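Local coordinates for protein LysR family transcriptional regulator (Vibrio vulnificus, PDB 5FHK) that probably activates virulence genes as a LysR-type DNA-binding transcription factor, of which this chain is the regulatory domain, at residues V155-K158 and E159-A162; D47-P51 and T52-V56. One frame throughout, in Å; residues are numbered along the deposited sequence.

Contact 1 (V155-K158 and E159-A162)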
ATOM      1  N   VAL A 155       8.023   6.948  11.133  1.00 25.98           N
ATOM      2  CA  VAL A 155       8.185   5.491  11.179  1.00 27.50           C
ATOM      3  C   VAL A 155       8.364   4.888   9.786  1.00 27.11           C
ATOM      4  O   VAL A 155       9.003   3.842   9.636  1.00 32.78           O
ATOM      5  CB  VAL A 155       7.001   4.841  11.922  1.00 31.83           C
ATOM      6  CG1 VAL A 155       5.723   4.912  11.091  1.00 32.88           C
ATOM      7  CG2 VAL A 155       7.332   3.402  12.281  1.00 33.02           C
ATOM      8  N   MET A 156       7.820   5.521   8.747  1.00 23.60           N
ATOM      9  CA  MET A 156       7.934   4.950   7.409  1.00 25.68           C
ATOM     10  C   MET A 156       9.291   5.207   6.746  1.00 25.47           C
ATOM     11  O   MET A 156       9.597   4.569   5.729  1.00 25.12           O
ATOM     12  CB  MET A 156       6.831   5.503   6.504  1.00 30.15           C
ATOM     13  CG  MET A 156       5.429   4.879   6.676  1.00 37.25           C
ATOM     14  SD  MET A 156       4.257   5.631   5.471  1.00 41.80           S
ATOM     15  CE  MET A 156       5.151   5.427   3.911  1.00 42.06           C
ATOM     16  N   ILE A 157      10.106   6.117   7.276  1.00 22.96           N
ATOM     17  CA  ILE A 157      11.329   6.504   6.588  1.00 24.01           C
ATOM     18  C   ILE A 157      12.535   6.543   7.520  1.00 28.76           C
ATOM     19  O   ILE A 157      13.568   7.129   7.172  1.00 29.76           O
ATOM     20  CB  ILE A 157      11.146   7.867   5.900  1.00 21.68           C
ATOM     21  CG1 ILE A 157      10.509   8.863   6.860  1.00 25.06           C
ATOM     22  CG2 ILE A 157      10.329   7.717   4.621  1.00 16.39           C
ATOM     23  CD1 ILE A 157      10.457  10.270   6.333  1.00 27.90           C
ATOM     24  N   LYS A 158      12.428   5.903   8.693  1.00 30.37           N
ATOM     25  CA  LYS A 158      13.515   6.014   9.663  1.00 30.74           C
ATOM     26  C   LYS A 158      14.775   5.302   9.180  1.00 29.54           C
ATOM     27  O   LYS A 158      15.883   5.805   9.388  1.00 32.15           O
ATOM     28  CB  LYS A 158      13.084   5.500  11.036  1.00 31.11           C
ATOM     29  CG  LYS A 158      12.912   4.008  11.187  1.00 35.07           C
ATOM     30  CD  LYS A 158      12.552   3.702  12.658  1.00 37.40           C
ATOM     31  CE  LYS A 158      11.500   4.718  13.164  1.00 38.56           C
ATOM     32  NZ  LYS A 158      10.582   4.176  14.212  1.00 42.56           N
ATOM     33  N   GLU A 159      14.634   4.152   8.511  1.00 30.14           N
ATOM     34  CA  GLU A 159      15.807   3.511   7.916  1.00 32.68           C
ATOM     35  C   GLU A 159      16.417   4.382   6.818  1.00 31.45           C
ATOM     36  O   GLU A 159      17.645   4.471   6.703  1.00 29.95           O
ATOM     37  CB  GLU A 159      15.459   2.106   7.401  1.00 33.17           C
ATOM     38  CG  GLU A 159      14.869   2.004   6.002  1.00 35.18           C
ATOM     39  CD  GLU A 159      13.340   1.810   6.001  1.00 36.02           C
ATOM     40  OE1 GLU A 159      12.642   2.391   6.871  1.00 34.90           O
ATOM     41  OE2 GLU A 159      12.834   1.088   5.111  1.00 36.96           O
ATOM     42  N   TYR A 160      15.580   5.090   6.042  1.00 30.72           N
ATOM     43  CA  TYR A 160      16.102   6.022   5.036  1.00 23.99           C
ATOM     44  C   TYR A 160      16.888   7.159   5.675  1.00 20.54           C
ATOM     45  O   TYR A 160      17.891   7.625   5.116  1.00 18.14           O
ATOM     46  CB  TYR A 160      14.968   6.606   4.196  1.00 21.88           C
ATOM     47  CG  TYR A 160      14.263   5.617   3.320  1.00 23.75           C
ATOM     48  CD1 TYR A 160      13.217   4.828   3.815  1.00 25.80           C
ATOM     49  CD2 TYR A 160      14.624   5.479   1.978  1.00 25.89           C
ATOM     50  CE1 TYR A 160      12.576   3.903   2.995  1.00 28.71           C
ATOM     51  CE2 TYR A 160      13.992   4.575   1.161  1.00 28.08           C
ATOM     52  CZ  TYR A 160      12.970   3.789   1.667  1.00 28.73           C
ATOM     53  OH  TYR A 160      12.370   2.887   0.830  1.00 32.21           O
ATOM     54  N   ILE A 161      16.427   7.644   6.828  1.00 20.63           N
ATOM     55  CA  ILE A 161      17.122   8.739   7.491  1.00 19.94           C
ATOM     56  C   ILE A 161      18.452   8.267   8.065  1.00 18.70           C
ATOM     57  O   ILE A 161      19.481   8.938   7.918  1.00 18.13           O
ATOM     58  CB  ILE A 161      16.255   9.344   8.600  1.00 23.24           C
ATOM     59  CG1 ILE A 161      14.957   9.896   8.010  1.00 25.94           C
ATOM     60  CG2 ILE A 161      17.075  10.411   9.332  1.00 24.70           C
ATOM     61  CD1 ILE A 161      15.173  11.147   7.255  1.00 27.16           C
ATOM     62  N   ALA A 162      18.428   7.148   8.781  1.00 17.28           N
ATOM     63  CA  ALA A 162      19.654   6.593   9.341  1.00 30.49           C
ATOM     64  C   ALA A 162      20.689   6.355   8.250  1.00 31.05           C
ATOM     65  O   ALA A 162      21.841   6.769   8.385  1.00 34.23           O
ATOM     66  CB  ALA A 162      19.358   5.295  10.081  1.00 26.73           C
TER
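Ile-157 O takes the N-H of Ile-161 at 2.9 Å. Ile-161 CG1 lies against the same oxygen, 3.2 Å from Ile-157 O. It gets there because CG1 sits beside the backbone N, anti to the carbonyl carbon (chi1 -61°). Tyr-160 CB touches that carbonyl as well, 3.3 Å from Ile-157 O. One residue on, Ala-162 N binds Lys-158 O at 2.9 Å, almost straight at 176°. The side chains of Ile-157 and Tyr-160 cross at about a right angle. Tyr-160 CD1 meets Ile-157 CA at 3.8 Å, and the methyl CG2 of Ile-157 reaches Tyr-160 CD1 at 4.2 Å. Leu-166 packs on both residues, and Val-81 of strand 68-82 on Ile-157 and Ile-161. Glu-159 bends at chi2 (-101°), which turns its carboxylate back toward the Met-156 carbonyl. There it forms a salt bridge with Arg-20, and Arg-20 also binds Val-155 O. The two bonds from residue i+4 to residue i mark the first turn of helix 158-163. Ile-157 stands at its N-cap, at the end of the loop that follows strand 149-153 in the periplasmic-binding-protein-like fold of LysR regulatory domains.

Contact 2 (D47-P51 and T52-V56)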
ATOM      1  N   ASP A  47     -13.485   7.460  11.764  1.00 47.30           N
ATOM      2  CA  ASP A  47     -14.672   8.060  12.357  1.00 46.59           C
ATOM      3  C   ASP A  47     -15.937   7.623  11.642  1.00 44.39           C
ATOM      4  O   ASP A  47     -17.026   7.777  12.198  1.00 45.65           O
ATOM      5  CB  ASP A  47     -14.569   9.589  12.340  1.00 50.68           C
ATOM      6  CG  ASP A  47     -13.449  10.108  13.227  1.00 50.89           C
ATOM      7  OD1 ASP A  47     -12.896  11.184  12.917  1.00 51.29           O
ATOM      8  OD2 ASP A  47     -13.117   9.438  14.230  1.00 49.29           O
ATOM      9  N   GLN A  48     -15.821   7.086  10.431  1.00 41.79           N
ATOM     10  CA  GLN A  48     -16.967   6.578   9.692  1.00 41.93           C
ATOM     11  C   GLN A  48     -17.212   5.084   9.905  1.00 44.65           C
ATOM     12  O   GLN A  48     -18.164   4.530   9.334  1.00 47.57           O
ATOM     13  CB  GLN A  48     -16.794   6.870   8.202  1.00 41.89           C
ATOM     14  CG  GLN A  48     -17.375   8.212   7.808  1.00 44.91           C
ATOM     15  CD  GLN A  48     -18.781   8.380   8.354  1.00 49.36           C
ATOM     16  OE1 GLN A  48     -19.017   9.200   9.241  1.00 54.43           O
ATOM     17  NE2 GLN A  48     -19.720   7.587   7.838  1.00 45.73           N
ATOM     18  N   LEU A  49     -16.412   4.420  10.730  1.00 39.19           N
ATOM     19  CA  LEU A  49     -16.697   3.020  10.998  1.00 36.02           C
ATOM     20  C   LEU A  49     -17.790   2.869  12.047  1.00 36.63           C
ATOM     21  O   LEU A  49     -17.943   3.695  12.951  1.00 39.78           O
ATOM     22  CB  LEU A  49     -15.448   2.274  11.464  1.00 32.71           C
ATOM     23  CG  LEU A  49     -14.254   2.270  10.526  1.00 30.58           C
ATOM     24  CD1 LEU A  49     -12.969   1.940  11.343  1.00 28.74           C
ATOM     25  CD2 LEU A  49     -14.485   1.284   9.389  1.00 29.61           C
ATOM     26  N   ASP A  50     -18.525   1.762  11.936  1.00 35.54           N
ATOM     27  CA  ASP A  50     -19.522   1.390  12.927  1.00 37.86           C
ATOM     28  C   ASP A  50     -18.895   0.396  13.903  1.00 37.64           C
ATOM     29  O   ASP A  50     -18.631  -0.751  13.512  1.00 36.60           O
ATOM     30  CB  ASP A  50     -20.741   0.786  12.235  1.00 38.91           C
ATOM     31  CG  ASP A  50     -21.746   0.220  13.201  1.00 42.54           C
ATOM     32  OD1 ASP A  50     -21.632   0.494  14.422  1.00 44.67           O
ATOM     33  OD2 ASP A  50     -22.657  -0.500  12.727  1.00 43.12           O
ATOM     34  N   PRO A  51     -18.670   0.770  15.178  1.00 36.87           N
ATOM     35  CA  PRO A  51     -17.944  -0.127  16.106  1.00 35.44           C
ATOM     36  C   PRO A  51     -18.473  -1.544  16.168  1.00 34.00           C
ATOM     37  O   PRO A  51     -17.682  -2.487  16.258  1.00 34.34           O
ATOM     38  CB  PRO A  51     -18.108   0.569  17.461  1.00 35.79           C
ATOM     39  CG  PRO A  51     -18.330   1.998  17.123  1.00 38.01           C
ATOM     40  CD  PRO A  51     -19.107   2.007  15.842  1.00 40.12           C
ATOM     41  N   THR A  52     -19.792  -1.726  16.138  1.00 36.68           N
ATOM     42  CA  THR A  52     -20.392  -3.055  16.214  1.00 36.80           C
ATOM     43  C   THR A  52     -20.042  -3.933  15.014  1.00 36.27           C
ATOM     44  O   THR A  52     -20.241  -5.152  15.071  1.00 41.02           O
ATOM     45  CB  THR A  52     -21.920  -2.921  16.338  1.00 39.88           C
ATOM     46  OG1 THR A  52     -22.465  -2.511  15.074  1.00 39.67           O
ATOM     47  CG2 THR A  52     -22.293  -1.883  17.392  1.00 37.88           C
ATOM     48  N   GLU A  53     -19.520  -3.355  13.945  1.00 33.90           N
ATOM     49  CA  GLU A  53     -19.124  -4.078  12.750  1.00 35.14           C
ATOM     50  C   GLU A  53     -17.725  -4.679  12.853  1.00 34.42           C
ATOM     51  O   GLU A  53     -17.278  -5.330  11.903  1.00 33.81           O
ATOM     52  CB  GLU A  53     -19.175  -3.124  11.553  1.00 39.97           C
ATOM     53  CG  GLU A  53     -19.747  -3.663  10.271  1.00 43.94           C
ATOM     54  CD  GLU A  53     -20.317  -2.539   9.403  1.00 48.45           C
ATOM     55  OE1 GLU A  53     -19.666  -2.142   8.414  1.00 48.37           O
ATOM     56  OE2 GLU A  53     -21.420  -2.046   9.718  1.00 51.53           O
ATOM     57  N   TRP A  54     -17.021  -4.471  13.967  1.00 32.15           N
ATOM     58  CA  TRP A  54     -15.598  -4.771  14.030  1.00 29.93           C
ATOM     59  C   TRP A  54     -15.261  -5.392  15.379  1.00 31.32           C
ATOM     60  O   TRP A  54     -15.823  -5.019  16.415  1.00 31.56           O
ATOM     61  CB  TRP A  54     -14.757  -3.501  13.783  1.00 29.92           C
ATOM     62  CG  TRP A  54     -15.001  -2.895  12.427  1.00 31.58           C
ATOM     63  CD1 TRP A  54     -15.889  -1.895  12.121  1.00 32.83           C
ATOM     64  CD2 TRP A  54     -14.384  -3.275  11.190  1.00 31.68           C
ATOM     65  NE1 TRP A  54     -15.845  -1.621  10.779  1.00 33.67           N
ATOM     66  CE2 TRP A  54     -14.939  -2.460  10.180  1.00 33.74           C
ATOM     67  CE3 TRP A  54     -13.410  -4.226  10.840  1.00 25.57           C
ATOM     68  CZ2 TRP A  54     -14.552  -2.557   8.841  1.00 27.36           C
ATOM     69  CZ3 TRP A  54     -13.033  -4.324   9.519  1.00 30.04           C
ATOM     70  CH2 TRP A  54     -13.605  -3.496   8.531  1.00 31.64           C
ATOM     71  N   ASP A  55     -14.361  -6.369  15.355  1.00 30.54           N
ATOM     72  CA  ASP A  55     -13.876  -6.925  16.608  1.00 32.15           C
ATOM     73  C   ASP A  55     -12.888  -5.970  17.275  1.00 28.77           C
ATOM     74  O   ASP A  55     -12.999  -5.678  18.468  1.00 27.16           O
ATOM     75  CB  ASP A  55     -13.262  -8.301  16.342  1.00 32.37           C
ATOM     76  CG  ASP A  55     -14.327  -9.341  15.960  1.00 33.55           C
ATOM     77  OD1 ASP A  55     -15.312  -9.452  16.709  1.00 34.31           O
ATOM     78  OD2 ASP A  55     -14.194 -10.038  14.919  1.00 32.60           O
ATOM     79  N   VAL A  56     -11.911  -5.467  16.520  1.00 28.37           N
ATOM     80  CA  VAL A  56     -10.921  -4.535  17.046  1.00 25.43           C
ATOM     81  C   VAL A  56     -10.621  -3.504  15.975  1.00 26.07           C
ATOM     82  O   VAL A  56     -10.581  -3.809  14.780  1.00 24.57           O
ATOM     83  CB  VAL A  56      -9.593  -5.206  17.482  1.00 22.65           C
ATOM     84  CG1 VAL A  56      -8.740  -4.223  18.254  1.00 22.36           C
ATOM     85  CG2 VAL A  56      -9.846  -6.435  18.299  1.00 24.33           C
TER
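Glu-53 N donates to Asp-50 O at 2.8 Å, with an N-H...O angle of 157°. Trp-54 N donates to Pro-51 O at 3.1 Å. These two backbone hydrogen bonds close the turn, and each links a residue to the third one before it.

The polar side-chain contacts are weaker. Asp-50 CG lies anti to the backbone N (chi1 173°), which carries the carboxylate forward to Thr-52. Thr-52 OG1 faces both oxygens, 3.1 Å from Asp-50 OD2 and 3.2 Å from Asp-50 OD1. Both are weak bonds, and which oxygen receives the hydroxyl proton is not settled. Thr-52 N adds another weak bond to Asp-50 OD1. Glu-53 brings a second acid close, with its OE2 3.6 Å from Asp-50 OD2. The two carboxylate planes are 78° apart. If both are ionised, they would probably repel each other.

Consecutive bonds of this spacing make a short 3-10 turn, begun by Pro-51. It lies in the connection between strands 38-43 and 56-60, which both pair in parallel with strand 9-14 of the mixed sheet.

The apolar contact is between Leu-49 and Trp-54, whose side chains cross at about a right angle. Leu-49 CD2 approaches the indole obliquely, 3.5 Å from Trp-54 NE1 and 3.9 Å from Trp-54 CE2. Ser-12 touches both side chains.

The indole also has polar neighbours. At the ring edge, near its plane, Trp-54 CD1 meets Asp-50 O at 3.3 Å. Lys-10 makes a cation-pi contact with the ring. Trp-54 NE1, however, is buried here without a hydrogen-bond partner in the model.

How the contacts relate
Contact 2 comes first along the chain and closes well before contact 1 opens. Their centres are about 31 Å apart, and their nearest atoms about 19 Å apart. They lie on opposite sides of the chain's centre and do not touch. Both belong to the LysR substrate-binding domain. Contact 2 leads into strand 56-60, which pairs with strand 9-14. Contact 1 follows strand 149-153, which pairs with strands 68-82 and 104-107. The long strands 68-82 and 178-185 join these two regions of the mixed sheet. This fits the two-lobed layout of the family, with a helix start in one lobe and a loop turn in the other.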